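PDB 3L6E: oxidoreductase, short-chain dehydrogenase/reductase family from Aeromonas hydrophila subsp. hydrophila, which probably works as a nucleotide-dependent oxidoreductase of the SDR family, possibly reducing 3-dehydrosphinganine in sphingolipid metabolism. Local coordinates for residues A[41-44]-A[45-49]; A[149-152]-A[153-157]; A[164-167]-A[168-171]. All blocks are in the same frame, centred on the assembly; numbering follows the deposited sequence.

Interaction 1: A[41-44]-A[45-49]; sequences QQQE and LLLGN. Unlike the reference sequence in segment 41-44: Q42 (reference Glu). Unlike the reference sequence in segment 45-49: L45 (reference Glu), N49 (reference Lys).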
loop_
_atom_site.group_PDB
_atom_site.type_symbol
_atom_site.label_atom_id
_atom_site.label_comp_id
_atom_site.label_asym_id
_atom_site.label_seq_id
_atom_site.Cartn_x
_atom_site.Cartn_y
_atom_site.Cartn_z
ATOM N N GLN A 41 19.917 16.928 -16.435
ATOM C CA GLN A 41 19.900 18.321 -16.890
ATOM C C GLN A 41 18.511 18.766 -17.344
ATOM O O GLN A 41 18.092 19.901 -17.068
ATOM C CB GLN A 41 20.897 18.551 -18.037
ATOM C CG GLN A 41 22.378 18.479 -17.646
ATOM C CD GLN A 41 23.309 18.836 -18.798
ATOM O OE1 GLN A 41 24.342 19.486 -18.600
ATOM N NE2 GLN A 41 22.937 18.433 -20.010
ATOM N N GLN A 42 17.818 17.875 -18.062
ATOM C CA GLN A 42 16.475 18.159 -18.574
ATOM C C GLN A 42 15.539 18.402 -17.382
ATOM O O GLN A 42 14.643 19.235 -17.443
ATOM C CB GLN A 42 15.984 17.034 -19.527
ATOM C CG GLN A 42 14.763 16.203 -19.075
ATOM C CD GLN A 42 14.593 14.836 -19.800
ATOM O OE1 GLN A 42 13.750 14.018 -19.400
ATOM N NE2 GLN A 42 15.399 14.585 -20.838
ATOM N N GLN A 43 15.783 17.682 -16.288
ATOM C CA GLN A 43 15.009 17.847 -15.075
ATOM C C GLN A 43 15.381 19.140 -14.332
ATOM O O GLN A 43 14.514 19.787 -13.733
ATOM C CB GLN A 43 15.167 16.622 -14.177
ATOM C CG GLN A 43 14.515 15.339 -14.699
ATOM C CD GLN A 43 12.994 15.378 -14.677
ATOM O OE1 GLN A 43 12.352 15.661 -15.702
ATOM N NE2 GLN A 43 12.406 15.077 -13.515
ATOM N N GLU A 44 16.662 19.505 -14.364
ATOM C CA GLU A 44 17.119 20.764 -13.775
ATOM C C GLU A 44 16.513 21.969 -14.512
ATOM O O GLU A 44 16.085 22.932 -13.876
ATOM C CB GLU A 44 18.663 20.844 -13.722
ATOM C CG GLU A 44 19.278 20.034 -12.570
ATOM C CD GLU A 44 20.761 20.331 -12.321
ATOM O OE1 GLU A 44 21.619 19.830 -13.087
ATOM O OE2 GLU A 44 21.071 21.042 -11.342
ATOM N N LEU A 45 16.446 21.870 -15.843
ATOM C CA LEU A 45 15.821 22.877 -16.718
ATOM C C LEU A 45 14.324 23.018 -16.430
ATOM O O LEU A 45 13.771 24.118 -16.461
ATOM C CB LEU A 45 16.045 22.495 -18.192
ATOM C CG LEU A 45 16.086 23.575 -19.282
ATOM C CD1 LEU A 45 17.306 23.387 -20.180
ATOM C CD2 LEU A 45 14.807 23.599 -20.118
ATOM N N LEU A 46 13.673 21.895 -16.139
ATOM C CA LEU A 46 12.250 21.904 -15.819
ATOM C C LEU A 46 11.945 22.438 -14.414
ATOM O O LEU A 46 10.992 23.186 -14.243
ATOM C CB LEU A 46 11.640 20.505 -16.002
ATOM C CG LEU A 46 10.138 20.318 -15.730
ATOM C CD1 LEU A 46 9.268 20.868 -16.865
ATOM C CD2 LEU A 46 9.810 18.856 -15.482
ATOM N N LEU A 47 12.748 22.057 -13.422
ATOM C CA LEU A 47 12.382 22.280 -12.022
ATOM C C LEU A 47 13.266 23.286 -11.287
ATOM O O LEU A 47 12.930 23.707 -10.165
ATOM C CB LEU A 47 12.292 20.952 -11.251
ATOM C CG LEU A 47 11.426 19.829 -11.850
ATOM C CD1 LEU A 47 11.710 18.476 -11.168
ATOM C CD2 LEU A 47 9.927 20.167 -11.836
ATOM N N GLY A 48 14.380 23.660 -11.919
ATOM C CA GLY A 48 15.237 24.750 -11.451
ATOM C C GLY A 48 15.866 24.524 -10.087
ATOM O O GLY A 48 16.474 23.476 -9.843
ATOM N N ASN A 49 15.706 25.510 -9.204
ATOM C CA ASN A 49 16.387 25.536 -7.908
ATOM C C ASN A 49 15.792 24.600 -6.854
ATOM O O ASN A 49 16.306 24.498 -5.744
ATOM C CB ASN A 49 16.532 26.980 -7.373
ATOM C CG ASN A 49 15.193 27.713 -7.194
ATOM O OD1 ASN A 49 15.091 28.626 -6.375
ATOM N ND2 ASN A 49 14.180 27.337 -7.968
#
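L47 follows Q43 one turn on, their side chains side by side, at the last turn of helix 37-47, the helical part of a Rossmann-type beta-alpha-beta unit that leads from strand 29-34 to strand 51-55. L47 also lies against the Q43 carbonyl: its CB is 3.5 Å and its CG 3.6 Å from Q43 O, the same oxygen that accepts a hydrogen bond from L47 N at 2.9 Å. Three other i to i+4 bonds complete the turn, L45 N to Q41 O, L46 N to Q42 O and G48 N to E44 O, the last spanning 2.7 Å. Q43 and L47 point in the same direction, and so do Q43 and L46. A bend at chi2 (-70°) turns the carboxamide of Q43 along this row, where its two terminal atoms divide between the leucines in loose contacts: OE1 meets L46 CD2 at 4.1 Å, whereas NE2 faces L47 CD1.

What positions this row is the neighbouring layer. Q43 touches R17 and I21 of helix 14-25 and M32 of strand 29-34, and L47 reaches T20, so this flank of the helix is the one packed against the fold; L45, which differs from the reference sequence, and L46 are exposed. Beyond L47 the backbone departs from helical angles at G48, whose phi is positive (63°), and the chain heads for strand 51-55. One polar group stays unmatched in the buried flank: Q43 NE2, 4.2 Å from L47 CD1, has no hydrogen-bonding partner in the model.

Interaction 2: A[149-152]-A[153-157]; sequences CASK and WGMRG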
loop_
_atom_site.group_PDB
_atom_site.type_symbol
_atom_site.label_atom_id
_atom_site.label_comp_id
_atom_site.label_asym_id
_atom_site.label_seq_id
_atom_site.Cartn_x
_atom_site.Cartn_y
_atom_site.Cartn_z
ATOM N N CYS A 149 12.926 -12.023 -11.554
ATOM C CA CYS A 149 12.506 -12.586 -10.273
ATOM C C CYS A 149 13.690 -12.756 -9.358
ATOM O O CYS A 149 13.642 -12.292 -8.225
ATOM C CB CYS A 149 11.773 -13.905 -10.442
ATOM S SG CYS A 149 10.154 -13.663 -11.131
ATOM N N ALA A 150 14.755 -13.382 -9.857
ATOM C CA ALA A 150 16.006 -13.444 -9.113
ATOM C C ALA A 150 16.341 -12.060 -8.556
ATOM O O ALA A 150 16.507 -11.898 -7.353
ATOM C CB ALA A 150 17.128 -13.948 -9.980
ATOM N N SER A 151 16.394 -11.066 -9.438
ATOM C CA SER A 151 16.780 -9.712 -9.066
ATOM C C SER A 151 15.929 -9.115 -7.953
ATOM O O SER A 151 16.469 -8.672 -6.931
ATOM C CB SER A 151 16.768 -8.791 -10.289
ATOM O OG SER A 151 17.383 -7.551 -9.996
ATOM N N LYS A 152 14.611 -9.097 -8.147
ATOM C CA LYS A 152 13.709 -8.497 -7.170
ATOM C C LYS A 152 13.626 -9.277 -5.854
ATOM O O LYS A 152 13.619 -8.659 -4.792
ATOM C CB LYS A 152 12.311 -8.223 -7.754
ATOM C CG LYS A 152 11.531 -9.435 -8.210
ATOM C CD LYS A 152 10.189 -9.018 -8.800
ATOM C CE LYS A 152 9.875 -9.862 -10.042
ATOM N NZ LYS A 152 9.654 -9.005 -11.269
ATOM N N TRP A 153 13.555 -10.612 -5.920
ATOM C CA TRP A 153 13.575 -11.425 -4.689
ATOM C C TRP A 153 14.832 -11.231 -3.830
ATOM O O TRP A 153 14.719 -11.018 -2.630
ATOM C CB TRP A 153 13.252 -12.907 -4.945
ATOM C CG TRP A 153 11.784 -13.075 -5.127
ATOM C CD1 TRP A 153 11.120 -13.261 -6.308
ATOM C CD2 TRP A 153 10.777 -12.975 -4.109
ATOM N NE1 TRP A 153 9.764 -13.321 -6.087
ATOM C CE2 TRP A 153 9.521 -13.137 -4.749
ATOM C CE3 TRP A 153 10.812 -12.783 -2.714
ATOM C CZ2 TRP A 153 8.303 -13.119 -4.040
ATOM C CZ3 TRP A 153 9.603 -12.762 -2.007
ATOM C CH2 TRP A 153 8.362 -12.926 -2.676
ATOM N N GLY A 154 16.006 -11.250 -4.448
ATOM C CA GLY A 154 17.240 -10.884 -3.751
ATOM C C GLY A 154 17.184 -9.545 -3.018
ATOM O O GLY A 154 17.632 -9.448 -1.871
HETATM N N MSE A 155 16.629 -8.524 -3.675
HETATM C CA MSE A 155 16.499 -7.187 -3.091
HETATM C C MSE A 155 15.558 -7.178 -1.896
HETATM O O MSE A 155 15.843 -6.556 -0.880
HETATM C CB MSE A 155 15.995 -6.174 -4.138
HETATM C CG MSE A 155 17.039 -5.808 -5.173
HETATM SE SE MSE A 155 16.411 -4.487 -6.465
HETATM C CE MSE A 155 15.361 -5.623 -7.648
ATOM N N ARG A 156 14.423 -7.851 -2.051
ATOM C CA ARG A 156 13.460 -8.021 -0.980
ATOM C C ARG A 156 14.058 -8.802 0.182
ATOM O O ARG A 156 13.839 -8.454 1.343
ATOM C CB ARG A 156 12.224 -8.726 -1.500
ATOM C CG ARG A 156 11.086 -8.801 -0.508
ATOM C CD ARG A 156 9.844 -9.330 -1.188
ATOM N NE ARG A 156 8.686 -9.324 -0.299
ATOM C CZ ARG A 156 7.424 -9.463 -0.701
ATOM N NH1 ARG A 156 7.137 -9.622 -1.991
ATOM N NH2 ARG A 156 6.445 -9.446 0.201
ATOM N N GLY A 157 14.819 -9.853 -0.133
ATOM C CA GLY A 157 15.481 -10.644 0.906
ATOM C C GLY A 157 16.343 -9.734 1.766
ATOM O O GLY A 157 16.167 -9.666 2.971
#
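The indole of W153 and the selenoether arm of M155 lean back on the preceding turn of helix 145-165 from different flanks, and each makes its closest approaches to backbone atoms. W153 presents its five-membered-ring edge to C149: C149 O lies near the ring plane, 3.3 Å from CD1, while C149 CB adds an apolar contact to the same carbon at 4.2 Å. That oxygen also accepts the bond from W153 N (2.9 Å, 163° at the hydrogen), and thus it meets both the backbone and the ring edge of one residue.

M155, a selenomethionine, extends to SE and then turns at chi3 (-79°), which folds CE back onto the helix. The methyl comes to 3.3 Å from S151 O, with S151 OG 3.6 Å away. K152 diverges from it: CG stands between its own N and carbonyl carbon (chi1 63°), and the chain leads NZ to a hydrogen bond with S136 OG. K152 matches the lysine of the YxxxK motif of short-chain dehydrogenases, whose helix this is. S151 OG has a weak hydrogen bond to N108 ND2, and R156 forms a salt bridge with E160 farther along the same helix.

Within the fold, helix 145-165 links strands 128-137 and 171-181; R156 touches L134 of the first strand, and the buried M155 packs on L134 and on L109 and T112 of helix 98-123.

Interaction 3: A[164-167]-A[168-171]; sequences AELK and DSPL. Unlike the reference sequence in segment 168-171: D168 (reference Gly).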
loop_
_atom_site.group_PDB
_atom_site.type_symbol
_atom_site.label_atom_id
_atom_site.label_comp_id
_atom_site.label_asym_id
_atom_site.label_seq_id
_atom_site.Cartn_x
_atom_site.Cartn_y
_atom_site.Cartn_z
ATOM N N ALA A 164 14.106 -5.861 9.722
ATOM C CA ALA A 164 13.961 -6.601 10.977
ATOM C C ALA A 164 15.147 -6.332 11.923
ATOM O O ALA A 164 15.005 -6.376 13.150
ATOM C CB ALA A 164 13.806 -8.093 10.712
ATOM N N GLU A 165 16.304 -6.055 11.329
ATOM C CA GLU A 165 17.509 -5.671 12.049
ATOM C C GLU A 165 17.386 -4.241 12.584
ATOM O O GLU A 165 17.916 -3.921 13.645
ATOM C CB GLU A 165 18.699 -5.796 11.098
ATOM C CG GLU A 165 20.038 -5.307 11.604
ATOM C CD GLU A 165 21.069 -5.231 10.490
ATOM O OE1 GLU A 165 21.909 -4.299 10.512
ATOM O OE2 GLU A 165 21.032 -6.099 9.587
ATOM N N LEU A 166 16.678 -3.388 11.843
ATOM C CA LEU A 166 16.473 -1.995 12.240
ATOM C C LEU A 166 15.176 -1.765 13.022
ATOM O O LEU A 166 14.757 -0.624 13.211
ATOM C CB LEU A 166 16.551 -1.057 11.031
ATOM C CG LEU A 166 17.869 -0.916 10.260
ATOM C CD1 LEU A 166 17.660 -0.013 9.058
ATOM C CD2 LEU A 166 19.023 -0.402 11.134
ATOM N N LYS A 167 14.548 -2.844 13.488
ATOM C CA LYS A 167 13.463 -2.733 14.461
ATOM C C LYS A 167 13.909 -1.811 15.598
ATOM O O LYS A 167 15.064 -1.888 16.046
ATOM C CB LYS A 167 13.119 -4.104 15.048
ATOM C CG LYS A 167 11.829 -4.738 14.533
ATOM C CD LYS A 167 10.989 -5.319 15.684
ATOM C CE LYS A 167 11.379 -6.746 16.073
ATOM N NZ LYS A 167 12.591 -6.826 16.931
ATOM N N ASP A 168 13.006 -0.939 16.047
ATOM C CA ASP A 168 13.258 -0.057 17.202
ATOM C C ASP A 168 14.227 1.092 16.909
ATOM O O ASP A 168 14.583 1.858 17.813
ATOM C CB ASP A 168 13.783 -0.857 18.405
ATOM C CG ASP A 168 12.874 -1.999 18.791
ATOM O OD1 ASP A 168 11.692 -1.739 19.091
ATOM O OD2 ASP A 168 13.349 -3.155 18.809
ATOM N N SER A 169 14.668 1.193 15.659
ATOM C CA SER A 169 15.541 2.276 15.223
ATOM C C SER A 169 14.683 3.281 14.468
ATOM O O SER A 169 13.801 2.890 13.703
ATOM C CB SER A 169 16.675 1.733 14.344
ATOM O OG SER A 169 17.323 2.753 13.603
ATOM N N PRO A 170 14.933 4.585 14.682
ATOM C CA PRO A 170 14.071 5.609 14.086
ATOM C C PRO A 170 14.032 5.588 12.552
ATOM O O PRO A 170 13.243 6.313 11.945
ATOM C CB PRO A 170 14.672 6.922 14.604
ATOM C CG PRO A 170 16.081 6.574 14.991
ATOM C CD PRO A 170 16.011 5.177 15.499
ATOM N N LEU A 171 14.867 4.766 11.928
ATOM C CA LEU A 171 14.866 4.693 10.468
ATOM C C LEU A 171 13.847 3.655 9.993
ATOM O O LEU A 171 13.882 2.498 10.417
ATOM C CB LEU A 171 16.275 4.413 9.940
ATOM C CG LEU A 171 16.554 4.254 8.440
ATOM C CD1 LEU A 171 16.031 5.425 7.623
ATOM C CD2 LEU A 171 18.051 4.090 8.239
#
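A type II beta turn from L166 to S169 takes the chain off the end of helix 145-165, on its way to strand 171-181. Its closing bond runs from S169 N to L166 O at 3.0 Å, with 150° at the hydrogen; the donor stands 44° above the carbonyl plane rather than on a lone pair. The same oxygen has S169 CB at 3.2 Å, and L166 CB and S169 CB lie 4.3 Å apart, which places the first and last side chains of the turn close together at their roots.

The two central residues have the dihedral signs of this turn type: K167 has a negative phi and a positive psi, and D168 has a positive phi (73°). D168 CB comes to 2.9 Å from K167 O, a close approach to the carbonyl of the preceding peptide that follows from the positive phi. The reference sequence has glycine at this position, so the aspartate side chain is a feature of the crystallised protein. K167 and D168 lie alongside each other and point the same way. Bends at chi2, chi3 and chi4 curl the lysine round, yet K167 NZ stops 4.2 Å from D168 OD2, beyond a salt bridge; any mutual attraction is probably a mild electrostatic one at the exposed corner. The carboxylate lies back over the K167 carbonyl, D168 OD2 being 3.5 Å from K167 C, with K167 CB beyond at 3.9 Å.

The apolar part of the contact spans the turn: L166 CD1 meets L171 CD2 at 4.2 Å, joining the residue that leaves the helix to the one that begins the strand. Both leucines look onto helix 98-123, L166 touching V120 and L171 touching I123, so the turn's apolar side rests on that helix while strand 171-181 enters the parallel sheet.

How the interactions relate
All three contacts are local and lie at the surface, each with one buried residue among those that touch. Interactions 2 and 3 share helix 145-165, one along its body and the other just past its end, with centres about 21 Å apart; both rest on helix 98-123. Interaction 1 belongs to a different beta-alpha-beta unit on the opposite side of the chain's centre, its centre about 33 Å from that of interaction 2 and about 35 Å from that of interaction 3. Mid-helix 149-157 has regular backbone bonds and polar ends tied to outside partners, 41-49 leaves its helix through a positive-phi glycine, and 164-171 replaces helical bonding with a single turn-closing bond.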